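Local coordinates for putative sugar ABC transport system, substrate-binding protein (Bordetella parapertussis, PDB 5IX8) that probably binds a carbohydrate as the solute-binding component of a bacterial ABC transport system, at residues G5-I10 with P273-D278; S44-V49 with L260-A265; V48-V53 with K71-D76. All coordinates share one frame; numbering follows the deposited sequence.

Interaction 1 of 3, residues G5-I10 with P273-D278; sequences GIVEPI and PMPPLD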
loop_
_atom_site.group_PDB
_atom_site.type_symbol
_atom_site.label_atom_id
_atom_site.label_comp_id
_atom_site.label_asym_id
_atom_site.label_seq_id
_atom_site.Cartn_x
_atom_site.Cartn_y
_atom_site.Cartn_z
ATOM N N GLY A 5 19.789 -4.658 0.832
ATOM C CA GLY A 5 20.676 -4.584 1.988
ATOM C C GLY A 5 20.008 -4.447 3.337
ATOM O O GLY A 5 20.688 -4.157 4.318
ATOM N N ILE A 6 18.702 -4.663 3.427
ATOM C CA ILE A 6 18.023 -4.427 4.698
ATOM C C ILE A 6 18.333 -5.529 5.684
ATOM O O ILE A 6 18.496 -5.279 6.889
ATOM C CB ILE A 6 16.514 -4.288 4.467
ATOM C CG1 ILE A 6 16.267 -2.987 3.719
ATOM C CG2 ILE A 6 15.762 -4.341 5.810
ATOM C CD1 ILE A 6 14.856 -2.895 3.131
ATOM N N VAL A 7 18.410 -6.766 5.191
ATOM C CA VAL A 7 18.651 -7.922 6.031
ATOM C C VAL A 7 19.301 -8.974 5.137
ATOM O O VAL A 7 19.075 -8.994 3.927
ATOM C CB VAL A 7 17.314 -8.380 6.651
ATOM C CG1 VAL A 7 16.317 -8.746 5.531
ATOM C CG2 VAL A 7 17.538 -9.519 7.592
ATOM N N GLU A 8 20.138 -9.844 5.733
ATOM C CA GLU A 8 20.711 -10.941 4.957
ATOM C C GLU A 8 19.672 -12.065 4.818
ATOM O O GLU A 8 18.936 -12.334 5.761
ATOM C CB GLU A 8 21.967 -11.446 5.686
ATOM C CG GLU A 8 22.099 -12.900 5.874
ATOM C CD GLU A 8 23.387 -13.327 6.598
ATOM O OE1 GLU A 8 23.857 -12.613 7.533
ATOM O OE2 GLU A 8 23.908 -14.404 6.240
ATOM N N PRO A 9 19.526 -12.693 3.652
ATOM C CA PRO A 9 18.543 -13.792 3.547
ATOM C C PRO A 9 19.032 -15.031 4.281
ATOM O O PRO A 9 20.182 -15.445 4.118
ATOM C CB PRO A 9 18.445 -14.053 2.039
ATOM C CG PRO A 9 19.735 -13.610 1.500
ATOM C CD PRO A 9 20.279 -12.495 2.404
ATOM N N ILE A 10 18.144 -15.661 5.050
ATOM C CA ILE A 10 18.458 -16.951 5.627
ATOM C C ILE A 10 17.350 -17.937 5.280
ATOM O O ILE A 10 16.370 -17.607 4.604
ATOM C CB ILE A 10 18.686 -16.882 7.146
ATOM C CG1 ILE A 10 17.438 -16.367 7.860
ATOM C CG2 ILE A 10 19.992 -16.066 7.484
ATOM C CD1 ILE A 10 17.555 -16.561 9.377
ATOM N N PRO A 273 17.907 -12.700 16.294
ATOM C CA PRO A 273 17.789 -11.236 16.346
ATOM C C PRO A 273 16.951 -10.694 15.199
ATOM O O PRO A 273 17.168 -11.041 14.039
ATOM C CB PRO A 273 19.239 -10.753 16.237
ATOM C CG PRO A 273 20.071 -11.915 16.689
ATOM C CD PRO A 273 19.314 -13.140 16.209
HETATM N N MSE A 274 16.000 -9.827 15.528
HETATM C CA MSE A 274 15.133 -9.266 14.492
HETATM C C MSE A 274 15.839 -8.197 13.710
HETATM O O MSE A 274 16.680 -7.489 14.254
HETATM C CB MSE A 274 13.867 -8.671 15.109
HETATM C CG MSE A 274 13.063 -9.707 15.822
HETATM SE SE MSE A 274 12.310 -11.025 14.653
HETATM C CE MSE A 274 10.959 -9.963 13.764
ATOM N N PRO A 275 15.471 -8.046 12.443
ATOM C CA PRO A 275 15.935 -6.903 11.678
ATOM C C PRO A 275 15.211 -5.652 12.160
ATOM O O PRO A 275 14.429 -5.717 13.135
ATOM C CB PRO A 275 15.584 -7.289 10.222
ATOM C CG PRO A 275 15.072 -8.731 10.272
ATOM C CD PRO A 275 14.526 -8.866 11.673
ATOM N N PRO A 276 15.439 -4.491 11.533
ATOM C CA PRO A 276 14.956 -3.232 12.139
ATOM C C PRO A 276 13.442 -3.185 12.304
ATOM O O PRO A 276 12.676 -3.557 11.411
ATOM C CB PRO A 276 15.450 -2.158 11.163
ATOM C CG PRO A 276 16.587 -2.812 10.430
ATOM C CD PRO A 276 16.225 -4.240 10.306
ATOM N N LEU A 277 13.014 -2.693 13.465
ATOM C CA LEU A 277 11.599 -2.445 13.711
ATOM C C LEU A 277 11.433 -1.100 14.390
ATOM O O LEU A 277 12.043 -0.849 15.434
ATOM C CB LEU A 277 10.958 -3.550 14.571
ATOM C CG LEU A 277 10.817 -4.943 13.933
ATOM C CD1 LEU A 277 10.661 -5.991 15.018
ATOM C CD2 LEU A 277 9.605 -4.927 12.952
ATOM N N ASP A 278 10.615 -0.245 13.792
ATOM C CA ASP A 278 10.181 0.970 14.469
ATOM C C ASP A 278 9.226 0.663 15.638
ATOM O O ASP A 278 8.534 -0.362 15.676
ATOM C CB ASP A 278 9.459 1.909 13.500
ATOM C CG ASP A 278 10.399 2.623 12.559
ATOM O OD1 ASP A 278 11.629 2.534 12.734
ATOM O OD2 ASP A 278 9.894 3.312 11.646
#
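Val7 meets Pro275 through one branch of its side chain. CG2 lies 3.7 Å from Pro275 CG and, a little farther off, 4.0 Å from Pro275 CB, so the methyl abuts the CB-CG edge of the pyrrolidine ring. The two side chains cross at a slant, and the contact is purely apolar. Next to it, Ile6 adds a looser touch on Pro276: the carbonyl oxygen Ile6 O is 4.2 Å from Pro276 CD, and Ile6 CG2 stands 4.5 Å from the same CD. No hydrogen bond links the two loops. The Val7 torsion (chi1 60°) divides the work of its methyls, placing CG2 anti to the backbone N and against that edge, while CG1 is directed to Leu260 of helix 254-270. This helix is the common base for both loops in the lobe of the type I periplasmic binding protein fold that carries the N-terminus. Tyr264 of the same helix packs on Pro275 and hydrogen-bonds through its OH to Pro276 O, while Arg267 NH2 donates to Glu8 O in the extended chain beyond Val7. Farther out, Phe289 of strand 288-290 is touched by both Ile6 and Pro276, one from each loop.

Interaction 2 of 3, residues S44-V49 with L260-A265; sequences SNVEVV and LIVQYA
Val46 and Val262 bring the backbones nearest, with 7.7 Å between Val46 CA and Val262 CA, where the chain leading into strand 47-53 passes helix 254-270. In the type I periplasmic binding protein fold this helix follows the last parallel strand of the other lobe, 246-250, and returns the chain to pack against the sheet that contains strands 47-53 and 17-22. Val262 works through a single methyl. With CG1 anti to its backbone N (chi1 171°), that methyl lies 4.1 Å from Val46 CG2 and 4.2 Å from Ser44 CB; the two valines lie alongside one another, pointing opposite ways. Leu18 touches both valines, so the methyls join a larger core.

Gln263 starts out directed away from the loop, but a bend at chi2 (-67°) swings its amide back. OE1 accepts from Ile10 N and Arg267 NH1, and NE2 bonds Glu40 OE2. Ser44 OG donates to Glu40 O, one turn back along helix 28-43. Although Ser44 OG and Gln263 NE2 are 3.3 Å apart, their angle is too poor for a bond; instead a water donates to Ser44 OG at 2.8 Å and weakly accepts from Gln263 NE2 at 3.0 Å.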
loop_
_atom_site.group_PDB
_atom_site.type_symbol
_atom_site.label_atom_id
_atom_site.label_comp_id
_atom_site.label_asym_id
_atom_site.label_seq_id
_atom_site.Cartn_x
_atom_site.Cartn_y
_atom_site.Cartn_z
ATOM N N SER A 44 13.586 -20.054 0.832
ATOM C CA SER A 44 13.884 -19.988 2.253
ATOM C C SER A 44 13.304 -21.141 3.061
ATOM O O SER A 44 13.274 -21.048 4.294
ATOM C CB SER A 44 13.358 -18.663 2.840
ATOM O OG SER A 44 13.850 -17.537 2.110
ATOM N N ASN A 45 12.811 -22.200 2.411
ATOM C CA ASN A 45 12.222 -23.360 3.100
ATOM C C ASN A 45 11.015 -22.976 3.964
ATOM O O ASN A 45 10.850 -23.455 5.094
ATOM C CB ASN A 45 13.263 -24.101 3.937
ATOM C CG ASN A 45 12.728 -25.435 4.441
ATOM O OD1 ASN A 45 12.016 -26.144 3.705
ATOM N ND2 ASN A 45 13.061 -25.787 5.686
ATOM N N VAL A 46 10.162 -22.109 3.435
ATOM C CA VAL A 46 8.938 -21.686 4.108
ATOM C C VAL A 46 7.776 -22.128 3.245
ATOM O O VAL A 46 7.847 -22.048 2.008
ATOM C CB VAL A 46 8.909 -20.158 4.339
ATOM C CG1 VAL A 46 7.520 -19.701 4.785
ATOM C CG2 VAL A 46 9.976 -19.798 5.406
ATOM N N GLU A 47 6.708 -22.610 3.884
ATOM C CA GLU A 47 5.532 -23.081 3.161
ATOM C C GLU A 47 4.430 -22.033 3.233
ATOM O O GLU A 47 4.060 -21.588 4.328
ATOM C CB GLU A 47 5.030 -24.392 3.758
ATOM C CG GLU A 47 3.852 -24.971 3.040
ATOM C CD GLU A 47 3.346 -26.239 3.699
ATOM O OE1 GLU A 47 4.037 -26.761 4.596
ATOM O OE2 GLU A 47 2.255 -26.713 3.325
ATOM N N VAL A 48 3.915 -21.631 2.078
ATOM C CA VAL A 48 2.746 -20.766 2.004
ATOM C C VAL A 48 1.559 -21.676 1.749
ATOM O O VAL A 48 1.422 -22.258 0.666
ATOM C CB VAL A 48 2.891 -19.710 0.909
ATOM C CG1 VAL A 48 1.633 -18.791 0.851
ATOM C CG2 VAL A 48 4.203 -18.930 1.133
ATOM N N VAL A 49 0.717 -21.837 2.765
ATOM C CA VAL A 49 -0.363 -22.814 2.658
ATOM C C VAL A 49 -1.517 -22.280 1.822
ATOM O O VAL A 49 -2.176 -23.033 1.087
ATOM C CB VAL A 49 -0.838 -23.203 4.062
ATOM C CG1 VAL A 49 -2.048 -24.117 3.984
ATOM C CG2 VAL A 49 0.301 -23.840 4.795
ATOM N N LEU A 260 10.523 -9.325 2.846
ATOM C CA LEU A 260 10.883 -9.008 4.216
ATOM C C LEU A 260 9.985 -9.719 5.214
ATOM O O LEU A 260 10.458 -10.163 6.249
ATOM C CB LEU A 260 10.834 -7.500 4.436
ATOM C CG LEU A 260 11.888 -6.715 3.680
ATOM C CD1 LEU A 260 11.579 -5.213 3.724
ATOM C CD2 LEU A 260 13.304 -6.996 4.221
ATOM N N ILE A 261 8.695 -9.845 4.925
ATOM C CA ILE A 261 7.823 -10.585 5.844
ATOM C C ILE A 261 8.349 -11.997 6.085
ATOM O O ILE A 261 8.381 -12.489 7.222
ATOM C CB ILE A 261 6.381 -10.576 5.296
ATOM C CG1 ILE A 261 5.772 -9.169 5.555
ATOM C CG2 ILE A 261 5.556 -11.683 5.930
ATOM C CD1 ILE A 261 4.538 -8.872 4.710
ATOM N N VAL A 262 8.777 -12.673 5.025
ATOM C CA VAL A 262 9.319 -14.025 5.180
ATOM C C VAL A 262 10.600 -14.007 6.011
ATOM O O VAL A 262 10.792 -14.836 6.924
ATOM C CB VAL A 262 9.550 -14.660 3.796
ATOM C CG1 VAL A 262 10.312 -15.985 3.915
ATOM C CG2 VAL A 262 8.206 -14.865 3.108
ATOM N N GLN A 263 11.516 -13.078 5.697
ATOM C CA GLN A 263 12.792 -13.067 6.412
ATOM C C GLN A 263 12.613 -12.700 7.886
ATOM O O GLN A 263 13.337 -13.219 8.755
ATOM C CB GLN A 263 13.774 -12.108 5.729
ATOM C CG GLN A 263 14.233 -12.658 4.365
ATOM C CD GLN A 263 15.080 -13.911 4.536
ATOM O OE1 GLN A 263 15.721 -14.085 5.564
ATOM N NE2 GLN A 263 15.068 -14.799 3.544
ATOM N N TYR A 264 11.663 -11.805 8.183
ATOM C CA TYR A 264 11.378 -11.455 9.571
ATOM C C TYR A 264 10.709 -12.613 10.296
ATOM O O TYR A 264 11.026 -12.889 11.474
ATOM C CB TYR A 264 10.472 -10.206 9.646
ATOM C CG TYR A 264 11.162 -8.856 9.510
ATOM C CD1 TYR A 264 11.952 -8.548 8.389
ATOM C CD2 TYR A 264 11.012 -7.888 10.509
ATOM C CE1 TYR A 264 12.583 -7.327 8.286
ATOM C CE2 TYR A 264 11.635 -6.638 10.418
ATOM C CZ TYR A 264 12.418 -6.365 9.313
ATOM O OH TYR A 264 13.031 -5.136 9.218
ATOM N N ALA A 265 9.765 -13.290 9.615
ATOM C CA ALA A 265 9.053 -14.406 10.250
ATOM C C ALA A 265 10.011 -15.539 10.632
ATOM O O ALA A 265 9.859 -16.147 11.709
ATOM C CB ALA A 265 7.941 -14.937 9.334
HETATM O O HOH W 1 16.507 -16.793 1.900
#

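Interaction 3 of 3, residues V48-V53 with K71-D76; sequences VVQVAV and KTLGVD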
loop_
_atom_site.group_PDB
_atom_site.type_symbol
_atom_site.label_atom_id
_atom_site.label_comp_id
_atom_site.label_asym_id
_atom_site.label_seq_id
_atom_site.Cartn_x
_atom_site.Cartn_y
_atom_site.Cartn_z
ATOM N N VAL A 48 3.915 -21.631 2.078
ATOM C CA VAL A 48 2.746 -20.766 2.004
ATOM C C VAL A 48 1.559 -21.676 1.749
ATOM O O VAL A 48 1.422 -22.258 0.666
ATOM C CB VAL A 48 2.891 -19.710 0.909
ATOM C CG1 VAL A 48 1.633 -18.791 0.851
ATOM C CG2 VAL A 48 4.203 -18.930 1.133
ATOM N N VAL A 49 0.717 -21.837 2.765
ATOM C CA VAL A 49 -0.363 -22.814 2.658
ATOM C C VAL A 49 -1.517 -22.280 1.822
ATOM O O VAL A 49 -2.176 -23.033 1.087
ATOM C CB VAL A 49 -0.838 -23.203 4.062
ATOM C CG1 VAL A 49 -2.048 -24.117 3.984
ATOM C CG2 VAL A 49 0.301 -23.840 4.795
ATOM N N GLN A 50 -1.774 -20.986 1.903
ATOM C CA GLN A 50 -2.914 -20.428 1.205
ATOM C C GLN A 50 -2.696 -18.937 1.067
ATOM O O GLN A 50 -2.173 -18.303 1.990
ATOM C CB GLN A 50 -4.197 -20.719 1.986
ATOM C CG GLN A 50 -5.426 -20.353 1.255
ATOM C CD GLN A 50 -6.654 -20.728 2.035
ATOM O OE1 GLN A 50 -7.200 -19.915 2.769
ATOM N NE2 GLN A 50 -7.099 -21.973 1.881
ATOM N N VAL A 51 -3.095 -18.392 -0.079
ATOM C CA VAL A 51 -3.284 -16.958 -0.259
ATOM C C VAL A 51 -4.758 -16.736 -0.545
ATOM O O VAL A 51 -5.312 -17.337 -1.476
ATOM C CB VAL A 51 -2.425 -16.395 -1.390
ATOM C CG1 VAL A 51 -2.668 -14.908 -1.508
ATOM C CG2 VAL A 51 -0.951 -16.689 -1.141
ATOM N N ALA A 52 -5.405 -15.926 0.281
ATOM C CA ALA A 52 -6.825 -15.665 0.155
ATOM C C ALA A 52 -7.047 -14.171 -0.006
ATOM O O ALA A 52 -6.171 -13.364 0.329
ATOM C CB ALA A 52 -7.571 -16.184 1.377
ATOM N N VAL A 53 -8.223 -13.800 -0.531
ATOM C CA VAL A 53 -8.571 -12.388 -0.693
ATOM C C VAL A 53 -9.908 -12.095 -0.041
ATOM O O VAL A 53 -10.843 -12.899 -0.105
ATOM C CB VAL A 53 -8.599 -11.910 -2.167
ATOM C CG1 VAL A 53 -7.222 -12.085 -2.817
ATOM C CG2 VAL A 53 -9.711 -12.590 -2.987
ATOM N N LYS A 71 -6.347 -21.414 11.321
ATOM C CA LYS A 71 -6.208 -22.150 12.572
ATOM C C LYS A 71 -6.256 -23.648 12.329
ATOM O O LYS A 71 -5.447 -24.410 12.868
ATOM C CB LYS A 71 -7.322 -21.740 13.538
ATOM C CG LYS A 71 -6.862 -21.249 14.882
ATOM C CD LYS A 71 -7.979 -21.324 15.943
ATOM C CE LYS A 71 -9.036 -20.265 15.771
ATOM N NZ LYS A 71 -10.011 -20.249 16.931
ATOM N N THR A 72 -7.225 -24.085 11.527
ATOM C CA THR A 72 -7.371 -25.492 11.216
ATOM C C THR A 72 -6.247 -25.996 10.332
ATOM O O THR A 72 -5.915 -27.182 10.383
ATOM C CB THR A 72 -8.718 -25.706 10.543
ATOM O OG1 THR A 72 -9.693 -24.887 11.203
ATOM C CG2 THR A 72 -9.113 -27.156 10.614
ATOM N N LEU A 73 -5.652 -25.128 9.510
ATOM C CA LEU A 73 -4.580 -25.569 8.631
ATOM C C LEU A 73 -3.237 -25.617 9.335
ATOM O O LEU A 73 -2.251 -26.025 8.725
ATOM C CB LEU A 73 -4.477 -24.657 7.411
ATOM C CG LEU A 73 -5.695 -24.693 6.499
ATOM C CD1 LEU A 73 -5.671 -23.533 5.535
ATOM C CD2 LEU A 73 -5.793 -26.024 5.754
ATOM N N GLY A 74 -3.172 -25.204 10.594
ATOM C CA GLY A 74 -1.926 -25.298 11.332
ATOM C C GLY A 74 -0.859 -24.329 10.876
ATOM O O GLY A 74 0.339 -24.626 10.978
ATOM N N VAL A 75 -1.252 -23.171 10.380
ATOM C CA VAL A 75 -0.236 -22.181 10.059
ATOM C C VAL A 75 0.449 -21.699 11.340
ATOM O O VAL A 75 -0.088 -21.789 12.445
ATOM C CB VAL A 75 -0.831 -21.010 9.265
ATOM C CG1 VAL A 75 -1.642 -21.507 8.074
ATOM C CG2 VAL A 75 -1.642 -20.114 10.136
ATOM N N ASP A 76 1.669 -21.209 11.183
ATOM C CA ASP A 76 2.409 -20.606 12.287
ATOM C C ASP A 76 2.227 -19.102 12.360
ATOM O O ASP A 76 2.193 -18.536 13.466
ATOM C CB ASP A 76 3.897 -20.950 12.152
ATOM C CG ASP A 76 4.128 -22.463 12.175
ATOM O OD1 ASP A 76 3.945 -23.047 13.253
ATOM O OD2 ASP A 76 4.462 -23.075 11.145
#
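Val49 and Gln50 of the edge strand receive Leu73 and Val75, two residues that flank the turn ending helix 60-73. In that last turn a weak hydrogen bond runs from Gly74 N to Lys71 O, 3.3 Å. Leu73 carries most of the contact on the helix side. Its CD1 sits 4.0 Å from Val49 CG1, the two side chains meeting at a slant, and the same methyl is 4.2 Å from Gln50 NE2. Gln50 reaches this far because its chain is extended (chi1 -172°). Two consecutive strand residues can face the helix end because Val49 has helix-like backbone angles (psi -34°), which interrupts the usual alternation of sides.

The arrangement is a beta-alpha-beta crossover: strand 47-53, helix 60-73 and strand 77-80 are consecutive, and strand 17-22 lies between the two parallel strands in the sheet. Gly74 closes the helix with a Schellman motif, its positive phi (71°) letting the chain reverse out of the last turn. Val75 follows and turns back to the strand, where its CG1 is 4.4 Å from Val49 CB; this buried side chain and that of Gln50 both touch Phe70 of the helix. Asp76 leads into strand 77-80, bonding Lys17 through its backbone and taking the Lys17 N-H on OD2 as well, which ties the end of the crossover to strand 17-22.

Overall arrangement
All three contacts belong to the lobe built on the parallel sheet ordered 47-53, 17-22, 77-80, 101-105, 116-119, 288-290. Interactions 2 and 3 start from the same strand, 47-53, with centres 12 Å apart, and both fall within the span from 5-10 to 273-278 that interaction 1 brings together. Interactions 1 and 2 have centres 13 Å apart and meet on helix 254-270, whereas the centres of interactions 1 and 3 are 24 Å apart and do not touch. Interaction 3 joins segments close in sequence; 1 and 2 span more than 200 residues, including most of the second lobe, so this lobe of a two-lobed binding protein is assembled from distant parts of the sequence.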